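Local atomic coordinates of hydratase ChsH2 (Mycobacterium tuberculosis SUMu008, PDB entry 4W78), a protein that probably acts with its partner ChsH1 as a MaoC-like enoyl-CoA hydratase in the breakdown of cholesterol by the bacterium. Residues T23-H34 / D47-D55. Residues are numbered along the deposited sequence; the frame is centred on the assembly and turned at random.
Sequences TALATRDFQDVH and DIFVNILTD. With CD (cadmium ion), chain B.
The hydratase motif of a MaoC-like hot-dog fold is held here by Asn51, whose amide grips Asp29 while its CB packs against one face of the His34 ring. The Asp-x4-His spacing matches the pair that is catalytic in relatives, consistent with an active site; in this crystal Asp29 OD2 and His34 NE2 bind a cadmium ion, joined by two waters and one further ligand.

Helix 17-26 ends in a Schellman motif with Arg28 at positive phi, and the chain then turns Asp29 toward 47-55. With CG anti to the backbone N (chi1 -176°), its carboxylate reaches Asn51, whose ND2 donates to Asp29 OD2 over 2.8 Å, nearly straight at 169° and on the anti side of the carboxylate, somewhat out of its plane. Asp29 OD1 takes the backbone N of Gln31, an Asx turn, so both oxygens are positioned. The other hydrogen of Asn51 ND2 goes to Thr27 OG1 at 2.9 Å; that hydroxyl donates to Ala24 O and thus presents a lone pair. An amide suits this place because its oxygen is also needed: as N-cap of helix 52-67, Asn51 OD1 accepts from Thr54 N, which approaches from above the carbonyl plane, and, at closer range and in that plane, from Thr54 OG1 at 2.6 Å.

His34 is fixed from several directions. Asn51 CB sits 3.4 Å from the imidazole centroid, a CH-pi contact, and Val33 CG2 covers the opposite face. The edge of the imidazole is turned to the face of Phe49 in an offset edge-to-face pair, planes 86° apart, while Val33 CG2 meets Phe49 CZ at 3.5 Å. Histidine suits the place because NE2 can point into the site while the other nitrogen sets the ring's rotation: His34 ND1 donates in its ring plane to Phe49 O, 2.8 Å away.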
ATOM      1  N   THR F  23       3.640   6.375   2.776  1.00  8.15           N
ATOM      2  CA  THR F  23       2.820   6.983   3.821  1.00  8.65           C
ATOM      3  C   THR F  23       1.431   7.347   3.300  1.00  7.47           C
ATOM      4  O   THR F  23       0.427   7.055   3.947  1.00  9.55           O
ATOM      5  CB  THR F  23       3.479   8.203   4.465  1.00  9.21           C
ATOM      6  OG1 THR F  23       3.840   9.166   3.475  1.00  9.46           O
ATOM      7  CG2 THR F  23       4.736   7.785   5.250  1.00  9.88           C
ATOM      8  N   ALA F  24       1.368   7.937   2.114  1.00  9.14           N
ATOM      9  CA  ALA F  24       0.061   8.272   1.572  1.00  9.32           C
ATOM     10  C   ALA F  24      -0.818   7.040   1.454  1.00  8.64           C
ATOM     11  O   ALA F  24      -1.973   7.068   1.902  1.00  8.90           O
ATOM     12  CB  ALA F  24       0.192   8.967   0.212  1.00  9.04           C
ATOM     13  N   LEU F  25      -0.295   5.959   0.879  1.00  8.17           N
ATOM     14  CA  LEU F  25      -1.129   4.772   0.682  1.00  8.84           C
ATOM     15  C   LEU F  25      -1.440   4.041   1.989  1.00  7.74           C
ATOM     16  O   LEU F  25      -2.516   3.455   2.112  1.00  9.57           O
ATOM     17  CB  LEU F  25      -0.573   3.824  -0.392  1.00  9.73           C
ATOM     18  CG  LEU F  25      -1.069   4.178  -1.796  1.00  9.33           C
ATOM     19  CD1 LEU F  25      -0.621   5.557  -2.267  1.00 10.81           C
ATOM     20  CD2 LEU F  25      -0.660   3.099  -2.769  1.00 12.27           C
ATOM     21  N   ALA F  26      -0.526   4.102   2.956  1.00  9.01           N
ATOM     22  CA  ALA F  26      -0.802   3.504   4.263  1.00  8.54           C
ATOM     23  C   ALA F  26      -1.870   4.297   5.012  1.00  8.65           C
ATOM     24  O   ALA F  26      -2.495   3.774   5.941  1.00 10.79           O
ATOM     25  CB  ALA F  26       0.478   3.401   5.111  1.00 10.89           C
ATOM     26  N   THR F  27      -2.070   5.565   4.650  1.00  9.39           N
ATOM     27  CA  THR F  27      -3.182   6.325   5.239  1.00  9.25           C
ATOM     28  C   THR F  27      -4.441   6.197   4.374  1.00  8.58           C
ATOM     29  O   THR F  27      -5.442   6.864   4.628  1.00 11.35           O
ATOM     30  CB  THR F  27      -2.859   7.821   5.457  1.00  9.42           C
ATOM     31  OG1 THR F  27      -2.680   8.464   4.183  1.00 11.65           O
ATOM     32  CG2 THR F  27      -1.598   8.009   6.277  1.00 12.02           C
ATOM     33  N   ARG F  28      -4.366   5.332   3.361  1.00  8.92           N
ATOM     34  CA  ARG F  28      -5.468   5.057   2.433  1.00  9.43           C
ATOM     35  C   ARG F  28      -5.943   6.292   1.651  1.00  9.95           C
ATOM     36  O   ARG F  28      -7.123   6.443   1.309  1.00 11.42           O
ATOM     37  CB  ARG F  28      -6.628   4.334   3.122  1.00 10.47           C
ATOM     38  CG  ARG F  28      -6.224   2.971   3.669  1.00 13.80           C
ATOM     39  CD  ARG F  28      -7.419   2.210   4.201  1.00 17.27           C
ATOM     40  NE  ARG F  28      -8.433   1.955   3.181  1.00 18.03           N
ATOM     41  CZ  ARG F  28      -9.729   2.184   3.359  1.00 20.12           C
ATOM     42  NH1 ARG F  28     -10.154   2.676   4.518  1.00 21.11           N
ATOM     43  NH2 ARG F  28     -10.607   1.926   2.392  1.00 23.30           N
ATOM     44  N   ASP F  29      -4.972   7.157   1.362  1.00 10.37           N
ATOM     45  CA  ASP F  29      -5.165   8.350   0.556  1.00 11.15           C
ATOM     46  C   ASP F  29      -4.576   8.085  -0.816  1.00 10.50           C
ATOM     47  O   ASP F  29      -3.347   8.042  -0.977  1.00 11.06           O
ATOM     48  CB  ASP F  29      -4.438   9.509   1.232  1.00 10.20           C
ATOM     49  CG  ASP F  29      -4.653  10.815   0.548  1.00  9.97           C
ATOM     50  OD1 ASP F  29      -5.072  10.847  -0.635  1.00 12.00           O
ATOM     51  OD2 ASP F  29      -4.392  11.841   1.206  1.00 11.54           O
ATOM     52  N   PHE F  30      -5.468   7.878  -1.786  1.00 11.27           N
ATOM     53  CA  PHE F  30      -5.070   7.538  -3.146  1.00 11.17           C
ATOM     54  C   PHE F  30      -5.119   8.729  -4.087  1.00 10.50           C
ATOM     55  O   PHE F  30      -5.073   8.569  -5.307  1.00 13.21           O
ATOM     56  CB  PHE F  30      -5.926   6.382  -3.672  1.00 12.36           C
ATOM     57  CG  PHE F  30      -5.643   5.084  -2.983  1.00 11.67           C
ATOM     58  CD1 PHE F  30      -6.304   4.749  -1.817  1.00 13.65           C
ATOM     59  CD2 PHE F  30      -4.687   4.206  -3.493  1.00 12.51           C
ATOM     60  CE1 PHE F  30      -6.015   3.553  -1.156  1.00 15.10           C
ATOM     61  CE2 PHE F  30      -4.404   3.019  -2.854  1.00 12.57           C
ATOM     62  CZ  PHE F  30      -5.068   2.695  -1.684  1.00 13.37           C
ATOM     63  N   GLN F  31      -5.191   9.929  -3.522  1.00 12.18           N
ATOM     64  CA  GLN F  31      -5.216  11.122  -4.358  1.00 12.64           C
ATOM     65  C   GLN F  31      -3.951  11.161  -5.204  1.00 11.09           C
ATOM     66  O   GLN F  31      -2.841  10.991  -4.694  1.00 11.71           O
ATOM     67  CB  GLN F  31      -5.338  12.403  -3.516  1.00 15.58           C
ATOM     68  CG  GLN F  31      -5.800  13.622  -4.328  1.00 19.20           C
ATOM     69  CD  GLN F  31      -7.293  13.591  -4.686  1.00 24.85           C
ATOM     70  OE1 GLN F  31      -8.099  12.956  -3.991  1.00 31.53           O
ATOM     71  NE2 GLN F  31      -7.662  14.273  -5.766  1.00 30.04           N
ATOM     72  N   ASP F  32      -4.125  11.387  -6.501  1.00 12.65           N
ATOM     73  CA  ASP F  32      -3.005  11.283  -7.430  1.00 13.69           C
ATOM     74  C   ASP F  32      -1.774  12.126  -7.061  1.00 15.48           C
ATOM     75  O   ASP F  32      -0.640  11.695  -7.266  1.00 15.26           O
ATOM     76  CB  ASP F  32      -3.476  11.530  -8.875  1.00 14.79           C
ATOM     77  CG  ASP F  32      -4.330  12.786  -9.035  1.00 21.73           C
ATOM     78  OD1 ASP F  32      -4.294  13.700  -8.178  1.00 22.93           O
ATOM     79  OD2 ASP F  32      -5.039  12.863 -10.071  1.00 24.80           O
ATOM     80  N   VAL F  33      -1.996  13.301  -6.479  1.00 12.65           N
ATOM     81  CA  VAL F  33      -0.906  14.233  -6.209  1.00 14.24           C
ATOM     82  C   VAL F  33       0.146  13.711  -5.222  1.00 13.24           C
ATOM     83  O   VAL F  33       1.239  14.281  -5.136  1.00 15.20           O
ATOM     84  CB  VAL F  33      -1.442  15.593  -5.714  1.00 16.84           C
ATOM     85  CG1 VAL F  33      -2.298  16.261  -6.778  1.00 18.22           C
ATOM     86  CG2 VAL F  33      -2.222  15.413  -4.400  1.00 14.35           C
ATOM     87  N   HIS F  34      -0.159  12.647  -4.473  1.00 11.20           N
ATOM     88  CA  HIS F  34       0.835  12.132  -3.533  1.00 10.67           C
ATOM     89  C   HIS F  34       1.695  11.011  -4.110  1.00 13.62           C
ATOM     90  O   HIS F  34       2.647  10.567  -3.460  1.00 13.86           O
ATOM     91  CB  HIS F  34       0.174  11.633  -2.235  1.00  9.46           C
ATOM     92  CG  HIS F  34      -0.804  12.600  -1.656  1.00 10.09           C
ATOM     93  ND1 HIS F  34      -0.464  13.889  -1.294  1.00 10.82           N
ATOM     94  CD2 HIS F  34      -2.126  12.476  -1.412  1.00  9.71           C
ATOM     95  CE1 HIS F  34      -1.538  14.517  -0.855  1.00 13.06           C
ATOM     96  NE2 HIS F  34      -2.557  13.686  -0.927  1.00 12.56           N
ATOM     97  N   ASP F  47       6.099  18.817  -7.435  1.00 16.26           N
ATOM     98  CA  ASP F  47       6.310  17.374  -7.470  1.00 15.32           C
ATOM     99  C   ASP F  47       5.265  16.771  -6.547  1.00 13.27           C
ATOM    100  O   ASP F  47       4.438  17.493  -5.988  1.00 13.35           O
ATOM    101  CB  ASP F  47       7.715  17.050  -6.945  1.00 15.86           C
ATOM    102  CG  ASP F  47       8.283  15.747  -7.513  1.00 18.67           C
ATOM    103  OD1 ASP F  47       7.497  14.885  -7.973  1.00 17.74           O
ATOM    104  OD2 ASP F  47       9.527  15.591  -7.485  1.00 19.99           O
ATOM    105  N   ILE F  48       5.296  15.450  -6.387  1.00 12.28           N
ATOM    106  CA  ILE F  48       4.464  14.817  -5.381  1.00 11.14           C
ATOM    107  C   ILE F  48       4.804  15.393  -4.004  1.00 11.31           C
ATOM    108  O   ILE F  48       5.917  15.864  -3.767  1.00 11.75           O
ATOM    109  CB  ILE F  48       4.635  13.292  -5.364  1.00 10.15           C
ATOM    110  CG1 ILE F  48       6.071  12.895  -5.028  1.00 12.62           C
ATOM    111  CG2 ILE F  48       4.205  12.711  -6.728  1.00 12.87           C
ATOM    112  CD1 ILE F  48       6.228  11.396  -4.775  1.00 14.43           C
ATOM    113  N   PHE F  49       3.816  15.375  -3.117  1.00 10.24           N
ATOM    114  CA  PHE F  49       3.990  15.971  -1.798  1.00  9.73           C
ATOM    115  C   PHE F  49       3.253  15.158  -0.751  1.00 10.24           C
ATOM    116  O   PHE F  49       2.286  14.446  -1.047  1.00 11.41           O
ATOM    117  CB  PHE F  49       3.546  17.444  -1.766  1.00 12.20           C
ATOM    118  CG  PHE F  49       2.137  17.679  -2.236  1.00 12.06           C
ATOM    119  CD1 PHE F  49       1.064  17.600  -1.349  1.00 14.15           C
ATOM    120  CD2 PHE F  49       1.887  18.017  -3.558  1.00 12.38           C
ATOM    121  CE1 PHE F  49      -0.235  17.839  -1.781  1.00 13.14           C
ATOM    122  CE2 PHE F  49       0.588  18.251  -3.995  1.00 12.56           C
ATOM    123  CZ  PHE F  49      -0.469  18.167  -3.107  1.00 14.13           C
ATOM    124  N   VAL F  50       3.743  15.289   0.476  1.00 10.44           N
ATOM    125  CA  VAL F  50       3.219  14.540   1.621  1.00 10.56           C
ATOM    126  C   VAL F  50       1.786  14.960   1.941  1.00  9.40           C
ATOM    127  O   VAL F  50       1.453  16.152   1.893  1.00 12.79           O
ATOM    128  CB  VAL F  50       4.136  14.790   2.840  1.00 10.36           C
ATOM    129  CG1 VAL F  50       3.561  14.169   4.128  1.00 11.09           C
ATOM    130  CG2 VAL F  50       5.531  14.248   2.586  1.00 11.99           C
ATOM    131  N   ASN F  51       0.937  13.987   2.290  1.00  8.56           N
ATOM    132  CA  ASN F  51      -0.478  14.280   2.572  1.00  9.98           C
ATOM    133  C   ASN F  51      -0.714  14.664   4.033  1.00 11.46           C
ATOM    134  O   ASN F  51       0.174  14.509   4.883  1.00 11.05           O
ATOM    135  CB  ASN F  51      -1.398  13.116   2.147  1.00  8.15           C
ATOM    136  CG  ASN F  51      -1.349  11.923   3.109  1.00 14.79           C
ATOM    137  OD1 ASN F  51      -0.381  11.737   3.829  1.00 14.37           O
ATOM    138  ND2 ASN F  51      -2.414  11.132   3.130  1.00 16.85           N
ATOM    139  N   ILE F  52      -1.897  15.171   4.341  1.00 10.38           N
ATOM    140  CA  ILE F  52      -2.117  15.729   5.672  1.00 10.17           C
ATOM    141  C   ILE F  52      -2.290  14.629   6.727  1.00  9.89           C
ATOM    142  O   ILE F  52      -1.989  14.850   7.900  1.00 11.14           O
ATOM    143  CB  ILE F  52      -3.271  16.766   5.671  1.00 11.93           C
ATOM    144  CG1 ILE F  52      -3.211  17.641   6.942  1.00 13.99           C
ATOM    145  CG2 ILE F  52      -4.619  16.084   5.481  1.00 13.87           C
ATOM    146  CD1 ILE F  52      -4.089  18.873   6.817  1.00 16.75           C
ATOM    147  N   LEU F  53      -2.757  13.453   6.327  1.00 10.92           N
ATOM    148  CA  LEU F  53      -2.895  12.341   7.286  1.00  9.44           C
ATOM    149  C   LEU F  53      -1.510  11.892   7.733  1.00 10.79           C
ATOM    150  O   LEU F  53      -1.331  11.450   8.865  1.00 10.19           O
ATOM    151  CB  LEU F  53      -3.683  11.150   6.708  1.00 10.96           C
ATOM    152  CG  LEU F  53      -5.198  11.344   6.479  1.00 14.66           C
ATOM    153  CD1 LEU F  53      -5.473  12.218   5.262  1.00 20.37           C
ATOM    154  CD2 LEU F  53      -5.933  10.021   6.312  1.00 15.09           C
ATOM    155  N   THR F  54      -0.529  11.979   6.844  1.00  7.95           N
ATOM    156  CA  THR F  54       0.844  11.656   7.211  1.00 10.23           C
ATOM    157  C   THR F  54       1.435  12.751   8.104  1.00 12.70           C
ATOM    158  O   THR F  54       2.126  12.443   9.073  1.00 12.42           O
ATOM    159  CB  THR F  54       1.710  11.444   5.955  1.00 11.70           C
ATOM    160  OG1 THR F  54       1.236  10.277   5.267  1.00 10.68           O
ATOM    161  CG2 THR F  54       3.178  11.282   6.314  1.00 11.21           C
ATOM    162  N   ASP F  55       1.176  14.022   7.800  1.00 11.69           N
ATOM    163  CA  ASP F  55       1.590  15.095   8.719  1.00 12.16           C
ATOM    164  C   ASP F  55       1.066  14.870  10.145  1.00 12.85           C
ATOM    165  O   ASP F  55       1.809  15.022  11.125  1.00 13.48           O
ATOM    166  CB  ASP F  55       1.130  16.467   8.221  1.00 15.07           C
ATOM    167  CG  ASP F  55       1.932  16.959   7.036  1.00 25.03           C
ATOM    168  OD1 ASP F  55       3.172  16.764   7.031  1.00 29.94           O
ATOM    169  OD2 ASP F  55       1.328  17.556   6.117  1.00 24.40           O
TER
HETATM  170 CD    CD B 201      -4.724  13.790   0.004  1.00 12.46          CD
HETATM  171  O   HOH W   1       2.399  11.247   2.085  1.00 12.48           O
HETATM  172  O   HOH W   2      -5.469  15.312  -1.606  1.00 15.46           O
HETATM  173  O   HOH W   3      -7.252  13.377   0.325  1.00 20.23           O